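Local coordinates for DPS family protein (Vibrio cholerae O1 biovar El Tor, PDB 3IQ1) that probably binds iron and oxidises metal ions as part of a twelve-subunit, ferritin-like shell of the Dps family, at residues B[54-59]-B[108-113]; B[21-26]-B[138-143]; B[80-85]-B[89-94]; B[61-66]-B[112-117]; B[126-129]-B[135-138]. One frame throughout, in Å; residues are numbered along the deposited sequence.

Contact 1. Residues B[54-59]-B[108-113]; sequences AKFEEI and QGLVDG
Phe-56 and Ile-59, one helical turn apart, both touch a single methyl group, CD1 of Leu-110, and the contact between residues 54-59 and 108-113 rests on that shared carbon. Earlier in the first segment, Lys-55 stands on another side of the helix. Bends at its second and third torsions fold the chain back, and its NZ lies 2.9 Å from OE1 of Glu-58, a salt bridge that meets the carboxylate from above its plane, 38° out of it. The same ammonium group makes a cation-pi interaction with Phe-50 of a second subunit. Phe-56 comes next. Its ring offers an edge, so that CD1 of Leu-110 sits near the ring plane, 3.7 Å from CE1 and 3.8 Å from CD1 of Phe-56. At the close of the segment Ile-59 meets the leucine tip to tip, CD1 of Ile-59 being 3.7 Å from CD1 of Leu-110. Its extended outer branch (chi2 173°) carries that methyl out from the helix. No hydrogen bond crosses the contact, an economical case of a core held by shape and apolar surface. The two helices, 49-76 and 103-131, run in the same direction across the bundle. Helix 13-43 flanks the contact, with His-41 against Phe-56 and Phe-33, Thr-37 and Tyr-40 against Leu-110, while Leu-154 of helix 134-158 also reaches Leu-110.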
# COMPACT_ATOMS: atom_id res chain seq x y z
N ALA B 54 2.69 -23.16 10.33
CA ALA B 54 2.16 -22.16 9.40
C ALA B 54 1.00 -22.72 8.55
O ALA B 54 -0.03 -22.03 8.38
CB ALA B 54 3.26 -21.60 8.48
N LYS B 55 1.13 -23.95 8.06
CA LYS B 55 0.05 -24.56 7.25
C LYS B 55 -1.26 -24.73 8.00
O LYS B 55 -2.32 -24.41 7.48
CB LYS B 55 0.51 -25.87 6.63
CG LYS B 55 -0.47 -26.57 5.69
CD LYS B 55 -1.02 -25.73 4.55
CE LYS B 55 0.10 -25.23 3.66
NZ LYS B 55 -0.46 -24.59 2.39
N PHE B 56 -1.16 -25.22 9.23
CA PHE B 56 -2.34 -25.43 10.06
C PHE B 56 -3.03 -24.09 10.34
O PHE B 56 -4.25 -24.03 10.37
CB PHE B 56 -2.01 -26.18 11.33
CG PHE B 56 -1.57 -27.62 11.10
CD1 PHE B 56 -2.18 -28.42 10.15
CD2 PHE B 56 -0.60 -28.17 11.87
CE1 PHE B 56 -1.74 -29.74 9.97
CE2 PHE B 56 -0.19 -29.45 11.72
CZ PHE B 56 -0.75 -30.24 10.75
N GLU B 57 -2.25 -23.04 10.59
CA GLU B 57 -2.83 -21.71 10.74
C GLU B 57 -3.57 -21.24 9.48
O GLU B 57 -4.67 -20.70 9.57
CB GLU B 57 -1.77 -20.70 11.19
CG GLU B 57 -2.28 -19.32 11.37
CD GLU B 57 -1.19 -18.31 11.74
OE1 GLU B 57 -0.07 -18.37 11.18
OE2 GLU B 57 -1.51 -17.39 12.50
N GLU B 58 -2.98 -21.45 8.31
CA GLU B 58 -3.66 -21.12 7.06
C GLU B 58 -5.01 -21.85 6.99
O GLU B 58 -6.03 -21.26 6.64
CB GLU B 58 -2.77 -21.53 5.89
CG GLU B 58 -3.37 -21.30 4.59
CD GLU B 58 -2.53 -21.85 3.45
OE1 GLU B 58 -1.35 -22.14 3.69
OE2 GLU B 58 -3.06 -21.93 2.33
N ILE B 59 -4.98 -23.12 7.33
CA ILE B 59 -6.16 -23.97 7.22
C ILE B 59 -7.25 -23.54 8.22
O ILE B 59 -8.40 -23.34 7.81
CB ILE B 59 -5.81 -25.43 7.35
CG1 ILE B 59 -5.05 -25.82 6.05
CG2 ILE B 59 -7.09 -26.24 7.57
CD1 ILE B 59 -4.46 -27.19 6.02
N GLN B 108 -3.57 -36.44 8.38
CA GLN B 108 -4.64 -37.44 8.16
C GLN B 108 -5.96 -37.04 8.80
O GLN B 108 -7.04 -37.27 8.24
CB GLN B 108 -4.20 -38.81 8.68
CG GLN B 108 -5.13 -39.95 8.25
CD GLN B 108 -5.21 -40.11 6.74
OE1 GLN B 108 -4.19 -40.22 6.04
NE2 GLN B 108 -6.44 -40.11 6.20
N GLY B 109 -5.86 -36.44 9.99
CA GLY B 109 -7.05 -35.88 10.69
C GLY B 109 -7.78 -34.89 9.82
O GLY B 109 -9.01 -34.93 9.68
N LEU B 110 -7.01 -34.06 9.17
CA LEU B 110 -7.58 -33.05 8.26
C LEU B 110 -8.25 -33.73 7.10
O LEU B 110 -9.39 -33.38 6.76
CB LEU B 110 -6.49 -32.08 7.78
CG LEU B 110 -5.98 -31.08 8.85
CD1 LEU B 110 -4.95 -30.18 8.19
CD2 LEU B 110 -7.11 -30.18 9.42
N VAL B 111 -7.57 -34.69 6.46
CA VAL B 111 -8.18 -35.39 5.33
C VAL B 111 -9.52 -36.00 5.74
O VAL B 111 -10.55 -35.90 5.02
CB VAL B 111 -7.22 -36.43 4.77
CG1 VAL B 111 -7.95 -37.42 3.78
CG2 VAL B 111 -6.07 -35.73 4.03
N ASP B 112 -9.53 -36.69 6.86
CA ASP B 112 -10.73 -37.40 7.28
C ASP B 112 -11.87 -36.43 7.62
O ASP B 112 -13.04 -36.71 7.26
CB ASP B 112 -10.39 -38.27 8.44
CG ASP B 112 -9.44 -39.43 8.06
OD1 ASP B 112 -9.39 -39.81 6.86
OD2 ASP B 112 -8.81 -40.03 8.95
N GLY B 113 -11.54 -35.32 8.26
CA GLY B 113 -12.52 -34.29 8.63
C GLY B 113 -13.10 -33.63 7.38
O GLY B 113 -14.32 -33.46 7.23

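Contact 2. Residues B[21-26]-B[138-143]; sequences NALNNL and ALMSDY
Leu-23 and Leu-26 meet the selenium end of Met-140, a selenomethionine, and these apolar touches make up the direct contact between residues 21-26 and 138-143. CE of Met-140 lies 3.8 Å from CD2 of Leu-23, whose methyl is also 4.2 Å from SE of Met-140. Leu-26 approaches differently, tip to tip, with its CD2 3.9 Å from SE of Met-140. The Met-140 chain bends at chi2 (-56°) and again at chi3 (88°), which turns the terminal methyl towards Leu-23 and leaves the selenium beside Leu-26. Aromatic packing belongs to the second segment, where CG of Leu-139 rests 3.7 Å above one face of the Tyr-143 ring, shifted towards its rim. Among polar groups, the Tyr-143 hydroxyl stays within the chain, in a probable hydrogen bond with the Lys-66 carbonyl. Two side chains on another side of that helix join subunits: Asp-142 forms a salt bridge with Arg-145 of a third subunit, and Ser-141 a hydrogen bond with Glu-134 of a fourth. Helices 13-43 and 134-158, parallel here, thus make contact across the interior of the four-helix bundle, while helix 134-158 also meets two other subunits. The chemistry implies that the touch between these segments is apolar and non-directional.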
# COMPACT_ATOMS: atom_id res chain seq x y z
N ASN B 21 -31.49 -26.56 9.52
CA ASN B 21 -31.14 -27.68 10.40
C ASN B 21 -29.87 -28.43 9.92
O ASN B 21 -28.93 -28.69 10.72
CB ASN B 21 -32.27 -28.67 10.50
CG ASN B 21 -33.49 -28.14 11.23
OD1 ASN B 21 -33.42 -27.13 11.92
ND2 ASN B 21 -34.64 -28.86 11.10
N ALA B 22 -29.81 -28.70 8.62
CA ALA B 22 -28.66 -29.39 8.04
C ALA B 22 -27.41 -28.51 8.07
O ALA B 22 -26.30 -29.00 8.37
CB ALA B 22 -28.94 -29.78 6.58
N LEU B 23 -27.60 -27.20 7.79
CA LEU B 23 -26.53 -26.25 7.89
C LEU B 23 -25.97 -26.14 9.33
O LEU B 23 -24.78 -25.93 9.53
CB LEU B 23 -26.91 -24.90 7.34
CG LEU B 23 -27.13 -24.81 5.79
CD1 LEU B 23 -27.87 -23.54 5.46
CD2 LEU B 23 -25.78 -24.88 5.03
N ASN B 24 -26.83 -26.19 10.31
CA ASN B 24 -26.42 -26.16 11.69
C ASN B 24 -25.62 -27.39 12.04
O ASN B 24 -24.62 -27.28 12.78
CB ASN B 24 -27.63 -26.07 12.63
CG ASN B 24 -27.87 -24.70 13.13
OD1 ASN B 24 -29.05 -24.25 13.23
ND2 ASN B 24 -26.80 -24.02 13.49
N ASN B 25 -26.00 -28.56 11.52
CA ASN B 25 -25.16 -29.77 11.78
C ASN B 25 -23.80 -29.62 11.12
O ASN B 25 -22.77 -30.00 11.64
CB ASN B 25 -25.86 -31.05 11.34
CG ASN B 25 -27.00 -31.40 12.24
OD1 ASN B 25 -27.02 -31.06 13.46
ND2 ASN B 25 -27.96 -32.17 11.69
N LEU B 26 -23.79 -29.02 9.94
CA LEU B 26 -22.53 -28.73 9.28
C LEU B 26 -21.65 -27.79 10.11
O LEU B 26 -20.45 -28.01 10.24
CB LEU B 26 -22.76 -28.15 7.90
CG LEU B 26 -21.53 -27.83 7.01
CD1 LEU B 26 -20.75 -29.05 6.63
CD2 LEU B 26 -22.00 -27.06 5.79
N ALA B 138 -25.16 -22.06 -3.77
CA ALA B 138 -23.98 -21.34 -4.19
C ALA B 138 -22.93 -21.42 -3.11
O ALA B 138 -21.77 -21.52 -3.39
CB ALA B 138 -24.33 -19.86 -4.51
N LEU B 139 -23.33 -21.30 -1.85
CA LEU B 139 -22.38 -21.42 -0.74
C LEU B 139 -21.74 -22.79 -0.69
O LEU B 139 -20.53 -22.92 -0.55
CB LEU B 139 -23.07 -21.14 0.59
CG LEU B 139 -22.18 -20.97 1.82
CD1 LEU B 139 -21.24 -19.75 1.60
CD2 LEU B 139 -22.92 -20.79 3.17
N MSE B 140 -22.55 -23.83 -0.81
CA MSE B 140 -22.03 -25.20 -0.80
C MSE B 140 -21.08 -25.42 -1.96
O MSE B 140 -20.04 -26.07 -1.79
CB MSE B 140 -23.16 -26.23 -0.81
CG MSE B 140 -24.04 -26.25 0.40
SE MSE B 140 -23.28 -26.48 2.11
CE MSE B 140 -22.93 -24.59 2.47
N SER B 141 -21.41 -24.87 -3.13
CA SER B 141 -20.57 -24.99 -4.30
C SER B 141 -19.17 -24.44 -4.06
O SER B 141 -18.15 -25.08 -4.37
CB SER B 141 -21.23 -24.33 -5.49
OG SER B 141 -20.39 -24.28 -6.63
N ASP B 142 -19.14 -23.25 -3.49
CA ASP B 142 -17.87 -22.61 -3.13
C ASP B 142 -17.09 -23.51 -2.18
O ASP B 142 -15.88 -23.71 -2.37
CB ASP B 142 -18.09 -21.26 -2.46
CG ASP B 142 -18.55 -20.18 -3.43
OD1 ASP B 142 -18.50 -20.37 -4.66
OD2 ASP B 142 -18.87 -19.11 -2.95
N TYR B 143 -17.73 -24.00 -1.12
CA TYR B 143 -17.03 -24.79 -0.14
C TYR B 143 -16.49 -26.09 -0.71
O TYR B 143 -15.34 -26.49 -0.44
CB TYR B 143 -17.92 -25.10 1.07
CG TYR B 143 -18.29 -23.90 1.96
CD1 TYR B 143 -17.94 -22.58 1.63
CD2 TYR B 143 -18.95 -24.09 3.12
CE1 TYR B 143 -18.24 -21.49 2.46
CE2 TYR B 143 -19.32 -23.00 3.94
CZ TYR B 143 -18.95 -21.71 3.59
OH TYR B 143 -19.28 -20.69 4.41

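Contact 3. Residues B[80-85]-B[89-94]; sequences RPMHSF and LKAAQI
The contact between residues 80-85 and 89-94 is a short-range one, in which the loop before helix 85-91 returns to the end of that helix through Met-82 on Ala-91, while Phe-85 and Leu-89 are joined within the helix. This small helix lies in the long connection between helices 49-76 and 103-131, where Dps proteins carry an extra helix. A backbone bond from Leu-89 N to Phe-85 O, 2.9 Å long and with an angle of 164° at the hydrogen, is the ordinary helical link between them. Leu-89 leans over the same carbonyl, its CG 3.4 Å from Phe-85 O. Just before the helix, Ser-84 takes the N-cap position and its hydroxyl bonds the backbone N of Gly-87. Met-82, a selenomethionine, reaches across with its end folded by chi3 (-73°), which lays SE and CE of Met-82 both 3.9 Å from CB of Ala-91. Its backbone O also accepts a hydrogen bond from Tyr-88. On the outward side a fifth subunit joins in: its Phe-85 stacks on Phe-85 here, and its Asp-99 pairs with Arg-80. Backbone bonding and the Ser-84 cap therefore hold the start of the helix, a small apolar contact brings loop and helix end together, and stacking and charge carry the element into the subunit interface.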
# COMPACT_ATOMS: atom_id res chain seq x y z
N ARG B 80 -31.87 -20.10 13.73
CA ARG B 80 -30.93 -19.84 14.81
C ARG B 80 -29.62 -20.60 14.63
O ARG B 80 -29.65 -21.81 14.67
CB ARG B 80 -31.59 -20.35 16.11
CG ARG B 80 -30.73 -20.26 17.36
CD ARG B 80 -31.48 -20.83 18.54
NE ARG B 80 -30.76 -20.78 19.81
CZ ARG B 80 -29.78 -21.61 20.17
NH1 ARG B 80 -29.30 -22.54 19.36
NH2 ARG B 80 -29.21 -21.44 21.37
N PRO B 81 -28.49 -19.92 14.49
CA PRO B 81 -27.25 -20.70 14.42
C PRO B 81 -26.86 -21.22 15.80
O PRO B 81 -26.88 -20.45 16.76
CB PRO B 81 -26.19 -19.70 14.04
CG PRO B 81 -26.82 -18.36 14.28
CD PRO B 81 -28.27 -18.48 14.39
N MSE B 82 -26.48 -22.48 15.87
CA MSE B 82 -25.92 -23.02 17.07
C MSE B 82 -24.69 -22.17 17.46
O MSE B 82 -23.88 -21.85 16.61
CB MSE B 82 -25.52 -24.47 16.88
CG MSE B 82 -26.18 -25.38 17.73
SE MSE B 82 -25.50 -27.25 17.40
CE MSE B 82 -26.27 -27.44 15.88
N HIS B 83 -24.59 -21.83 18.73
CA HIS B 83 -23.59 -20.90 19.21
C HIS B 83 -23.11 -21.23 20.61
O HIS B 83 -22.81 -20.36 21.41
CB HIS B 83 -24.05 -19.43 19.06
CG HIS B 83 -25.38 -19.13 19.69
ND1 HIS B 83 -25.52 -18.40 20.85
CD2 HIS B 83 -26.62 -19.46 19.30
CE1 HIS B 83 -26.82 -18.27 21.13
NE2 HIS B 83 -27.51 -18.90 20.20
N SER B 84 -22.98 -22.52 20.89
CA SER B 84 -22.34 -22.99 22.12
C SER B 84 -21.55 -24.26 21.86
O SER B 84 -21.95 -25.10 21.06
CB SER B 84 -23.37 -23.28 23.22
OG SER B 84 -24.28 -24.31 22.88
N PHE B 85 -20.45 -24.37 22.60
CA PHE B 85 -19.61 -25.60 22.61
C PHE B 85 -20.48 -26.80 22.93
O PHE B 85 -20.35 -27.84 22.32
CB PHE B 85 -18.49 -25.50 23.65
CG PHE B 85 -17.40 -24.46 23.36
CD1 PHE B 85 -17.18 -23.90 22.09
CD2 PHE B 85 -16.52 -24.10 24.37
CE1 PHE B 85 -16.16 -22.94 21.91
CE2 PHE B 85 -15.50 -23.19 24.16
CZ PHE B 85 -15.31 -22.61 22.94
N LEU B 89 -20.89 -30.03 20.44
CA LEU B 89 -20.49 -31.38 20.81
C LEU B 89 -21.64 -32.39 20.70
O LEU B 89 -21.39 -33.57 20.39
CB LEU B 89 -19.94 -31.38 22.22
CG LEU B 89 -18.56 -30.77 22.37
CD1 LEU B 89 -18.20 -30.69 23.85
CD2 LEU B 89 -17.49 -31.51 21.59
N LYS B 90 -22.87 -31.96 20.97
CA LYS B 90 -24.04 -32.82 20.81
C LYS B 90 -24.29 -33.18 19.36
O LYS B 90 -24.72 -34.29 19.06
CB LYS B 90 -25.27 -32.17 21.41
CG LYS B 90 -26.46 -33.06 21.51
CD LYS B 90 -27.55 -32.41 22.35
CE LYS B 90 -28.92 -33.04 22.11
NZ LYS B 90 -29.93 -32.49 23.08
N ALA B 91 -24.08 -32.23 18.47
CA ALA B 91 -24.46 -32.37 17.03
C ALA B 91 -23.37 -32.90 16.12
O ALA B 91 -23.70 -33.44 15.06
CB ALA B 91 -24.94 -31.02 16.47
N ALA B 92 -22.10 -32.73 16.45
CA ALA B 92 -21.02 -33.02 15.51
C ALA B 92 -20.78 -34.51 15.31
O ALA B 92 -20.93 -35.29 16.27
CB ALA B 92 -19.75 -32.41 15.99
N GLN B 93 -20.43 -34.89 14.10
CA GLN B 93 -19.92 -36.20 13.76
C GLN B 93 -18.40 -36.24 13.90
O GLN B 93 -17.86 -37.18 14.35
CB GLN B 93 -20.32 -36.67 12.34
CG GLN B 93 -19.82 -38.14 12.11
CD GLN B 93 -19.81 -38.68 10.66
OE1 GLN B 93 -20.29 -38.08 9.77
NE2 GLN B 93 -19.23 -39.83 10.49
N ILE B 94 -17.74 -35.17 13.51
CA ILE B 94 -16.28 -35.11 13.69
C ILE B 94 -15.97 -35.16 15.20
O ILE B 94 -16.60 -34.45 15.99
CB ILE B 94 -15.69 -33.83 13.06
CG1 ILE B 94 -15.85 -33.88 11.55
CG2 ILE B 94 -14.20 -33.69 13.41
CD1 ILE B 94 -15.33 -32.64 10.77

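Contact 4. Residues B[61-66]-B[112-117]; sequences TDLQLK and DGFSIL
Leu-63 and Phe-114 both set CG beside the backbone N (chi1 -68° and -80°), which sends each side chain off its helix towards the other inside the ferritin-like four-helix bundle. Helices 49-76 and 103-131 run parallel here without touching through their backbones; the nearest CA atoms, those of Leu-63 and Phe-114, are 10.6 Å apart, and side chains have to bridge the distance. CD2 of Leu-63 does most of this, lying 3.9 Å from CE1 and 4.1 Å from CZ of Phe-114, so that one methyl is near both ring atoms, the two side chains being inclined to each other. One turn further along, Leu-117 directs its CB towards helix 49-76, and its CD1 approaches the same methyl more loosely. The ring is gripped from elsewhere too: Phe-33 of helix 13-43 meets it edge-to-face, and Leu-150 and Val-151 of helix 134-158 lie against it. Leu-63 in turn packs on Tyr-30 and Phe-33. All four helices thus contribute side chains to this level of the bundle. Buried charge lies alongside, for Lys-66 forms a salt bridge with Glu-146 of helix 134-158, a pairing that would offset the cost of placing its ammonium group in the core. The second touch on the Leu-63 methyl is the longer one, 4.4 Å from its CD2 to CD1 of Leu-117.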
# COMPACT_ATOMS: atom_id res chain seq x y z
N THR B 61 -7.64 -20.60 9.60
CA THR B 61 -8.04 -19.25 9.23
C THR B 61 -9.15 -19.32 8.16
O THR B 61 -10.14 -18.57 8.23
CB THR B 61 -6.82 -18.45 8.78
OG1 THR B 61 -5.94 -18.31 9.90
CG2 THR B 61 -7.23 -17.06 8.34
N ASP B 62 -8.94 -20.17 7.17
CA ASP B 62 -9.91 -20.39 6.08
C ASP B 62 -11.20 -21.04 6.67
O ASP B 62 -12.31 -20.66 6.33
CB ASP B 62 -9.27 -21.23 4.96
CG ASP B 62 -8.27 -20.43 4.09
OD1 ASP B 62 -8.36 -19.15 4.07
OD2 ASP B 62 -7.40 -21.03 3.40
N LEU B 63 -11.06 -21.99 7.62
CA LEU B 63 -12.25 -22.57 8.27
C LEU B 63 -13.07 -21.53 9.02
O LEU B 63 -14.30 -21.57 9.00
CB LEU B 63 -11.85 -23.70 9.23
CG LEU B 63 -11.26 -25.03 8.72
CD1 LEU B 63 -10.82 -25.96 9.86
CD2 LEU B 63 -12.30 -25.74 7.79
N GLN B 64 -12.37 -20.58 9.64
CA GLN B 64 -13.02 -19.55 10.44
C GLN B 64 -13.85 -18.67 9.52
O GLN B 64 -15.00 -18.34 9.87
CB GLN B 64 -12.02 -18.70 11.20
CG GLN B 64 -12.74 -17.67 12.04
CD GLN B 64 -12.91 -18.13 13.46
OE1 GLN B 64 -13.25 -19.28 13.73
NE2 GLN B 64 -12.62 -17.23 14.39
N LEU B 65 -13.31 -18.35 8.35
CA LEU B 65 -14.08 -17.57 7.35
C LEU B 65 -15.39 -18.31 7.01
O LEU B 65 -16.46 -17.70 6.92
CB LEU B 65 -13.27 -17.31 6.04
CG LEU B 65 -12.05 -16.38 6.18
CD1 LEU B 65 -11.20 -16.27 4.91
CD2 LEU B 65 -12.52 -15.01 6.58
N LYS B 66 -15.29 -19.61 6.82
CA LYS B 66 -16.45 -20.44 6.43
C LYS B 66 -17.44 -20.55 7.53
O LYS B 66 -18.64 -20.51 7.28
CB LYS B 66 -15.99 -21.80 5.94
CG LYS B 66 -15.30 -21.70 4.55
CD LYS B 66 -14.94 -23.02 3.90
CE LYS B 66 -14.42 -22.91 2.47
NZ LYS B 66 -13.01 -22.34 2.40
N ASP B 112 -9.53 -36.69 6.86
CA ASP B 112 -10.73 -37.40 7.28
C ASP B 112 -11.87 -36.43 7.62
O ASP B 112 -13.04 -36.71 7.26
CB ASP B 112 -10.39 -38.27 8.44
CG ASP B 112 -9.44 -39.43 8.06
OD1 ASP B 112 -9.39 -39.81 6.86
OD2 ASP B 112 -8.81 -40.03 8.95
N GLY B 113 -11.54 -35.32 8.26
CA GLY B 113 -12.52 -34.29 8.63
C GLY B 113 -13.10 -33.63 7.38
O GLY B 113 -14.32 -33.46 7.23
N PHE B 114 -12.23 -33.25 6.45
CA PHE B 114 -12.70 -32.66 5.19
C PHE B 114 -13.57 -33.64 4.41
O PHE B 114 -14.50 -33.24 3.70
CB PHE B 114 -11.55 -32.12 4.30
CG PHE B 114 -11.04 -30.78 4.72
CD1 PHE B 114 -11.87 -29.65 4.66
CD2 PHE B 114 -9.72 -30.60 5.16
CE1 PHE B 114 -11.41 -28.43 5.06
CE2 PHE B 114 -9.26 -29.37 5.55
CZ PHE B 114 -10.09 -28.28 5.49
N SER B 115 -13.29 -34.93 4.53
CA SER B 115 -14.11 -35.84 3.84
C SER B 115 -15.59 -35.82 4.32
O SER B 115 -16.51 -35.92 3.51
CB SER B 115 -13.41 -37.21 3.78
OG SER B 115 -12.15 -37.08 3.01
N ILE B 116 -15.81 -35.65 5.63
CA ILE B 116 -17.13 -35.43 6.25
C ILE B 116 -17.75 -34.09 5.81
O ILE B 116 -18.90 -34.05 5.40
CB ILE B 116 -17.05 -35.52 7.80
CG1 ILE B 116 -16.84 -37.00 8.19
CG2 ILE B 116 -18.28 -34.96 8.41
CD1 ILE B 116 -16.50 -37.23 9.62
N LEU B 117 -17.00 -33.01 5.87
CA LEU B 117 -17.53 -31.73 5.40
C LEU B 117 -17.99 -31.86 3.94
O LEU B 117 -19.05 -31.38 3.57
CB LEU B 117 -16.49 -30.60 5.57
CG LEU B 117 -16.02 -30.34 7.00
CD1 LEU B 117 -15.11 -29.09 6.97
CD2 LEU B 117 -17.21 -30.16 7.95

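Contact 5. Residues B[126-129]-B[135-138]; sequences ELAG and GTSA
Ala-128 sets its methyl against Thr-136 and Ser-137, bringing the end of one helix against the start of the next. The CA atoms of Ala-128 and Ser-137 come within 5.7 Å, an approach that the small side chains allow. Thr-136 has CG2 anti to its own N and OG1 beside it (chi1 -60°), and this rotation divides its two branches by chemistry. The methyl branch turns to the neighbouring helix, with CG2 of Thr-136 4.2 Å from CB of Ala-128, while the hydroxyl is taken up by Asp-133 and by Arg-73 of helix 49-76. Ser-137 is modelled in two conformations. In the one described here OG also stands beside the backbone N (chi1 -74°), bonded to the carbonyl O of Asp-133, and it lies 3.3 Å from CB of Ala-128, a distance that belongs to this conformer and should be read with caution. The main chain of Ser-137 backs it up, its N being 4.0 Å from CB of Ala-128. No hydrogen bond joins the two segments, the two hydroxyls being engaged by the partners already named. Leu-19 and Leu-23 of helix 13-43 close in from beside, on Ala-128 and Thr-136 respectively. With a connection of only a few residues between antiparallel helices 103-131 and 134-158, the arrangement is that of a helical hairpin, the second of the two that build a ferritin-like bundle.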
# COMPACT_ATOMS: atom_id res chain seq x y z
N GLU B 126 -27.54 -30.82 -2.79
CA GLU B 126 -28.61 -31.55 -3.48
C GLU B 126 -29.98 -31.13 -2.96
O GLU B 126 -30.90 -30.89 -3.74
CB GLU B 126 -28.44 -33.06 -3.25
CG GLU B 126 -29.34 -33.91 -4.09
CD GLU B 126 -29.00 -35.41 -4.06
OE1 GLU B 126 -27.83 -35.79 -3.80
OE2 GLU B 126 -29.93 -36.20 -4.34
N LEU B 127 -30.13 -31.03 -1.64
CA LEU B 127 -31.43 -30.66 -1.04
C LEU B 127 -31.81 -29.25 -1.49
O LEU B 127 -32.96 -28.96 -1.84
CB LEU B 127 -31.31 -30.73 0.48
CG LEU B 127 -32.58 -30.34 1.25
CD1 LEU B 127 -33.76 -31.25 0.85
CD2 LEU B 127 -32.30 -30.42 2.77
N ALA B 128 -30.84 -28.33 -1.44
CA ALA B 128 -31.10 -26.95 -1.81
C ALA B 128 -31.54 -26.87 -3.28
O ALA B 128 -32.41 -26.09 -3.64
CB ALA B 128 -29.85 -26.10 -1.60
N GLY B 129 -30.93 -27.68 -4.12
CA GLY B 129 -31.31 -27.71 -5.55
C GLY B 129 -32.74 -28.15 -5.80
O GLY B 129 -33.45 -27.64 -6.70
N GLY B 135 -29.14 -19.44 -3.08
CA GLY B 135 -28.16 -18.87 -2.15
C GLY B 135 -27.41 -19.89 -1.31
O GLY B 135 -26.20 -19.80 -1.12
N THR B 136 -28.13 -20.91 -0.86
CA THR B 136 -27.53 -22.00 -0.11
C THR B 136 -26.71 -22.86 -1.02
O THR B 136 -25.59 -23.22 -0.69
CB THR B 136 -28.55 -22.82 0.66
OG1 THR B 136 -29.23 -21.97 1.58
CG2 THR B 136 -27.91 -24.03 1.43
N SER B 137 -27.25 -23.17 -2.22
CA SER B 137 -26.51 -23.96 -3.20
C SER B 137 -25.16 -23.36 -3.52
O SER B 137 -24.15 -24.06 -3.58
CB SER B 137 -27.32 -24.08 -4.50
OG SER B 137 -28.39 -24.97 -4.32
N ALA B 138 -25.16 -22.06 -3.77
CA ALA B 138 -23.98 -21.34 -4.19
C ALA B 138 -22.93 -21.42 -3.11
O ALA B 138 -21.77 -21.52 -3.39
CB ALA B 138 -24.33 -19.86 -4.51

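Overall arrangement
Contacts 1, 2 and 4 are buried touches between parallel helices across the bundle. Contacts 1 and 4 hold the same pair, 49-76 with 103-131, and merge where Ile-59 meets Phe-114; contact 2 holds the other pair, 13-43 with 134-158, and meets contact 4 through Leu-26 on Leu-117 and Tyr-143 at the Lys-66 carbonyl. Contact 5, also buried but at one end, joins antiparallel neighbours and shares Ala-138 with contact 2; its centre is 26 Å from that of contact 1. Contact 3, partly buried, is local and the one with a hydrogen bond between its segments, whereas contacts 1, 2 and 4 are apolar between theirs and contact 5 mixes methyls with a serine hydroxyl.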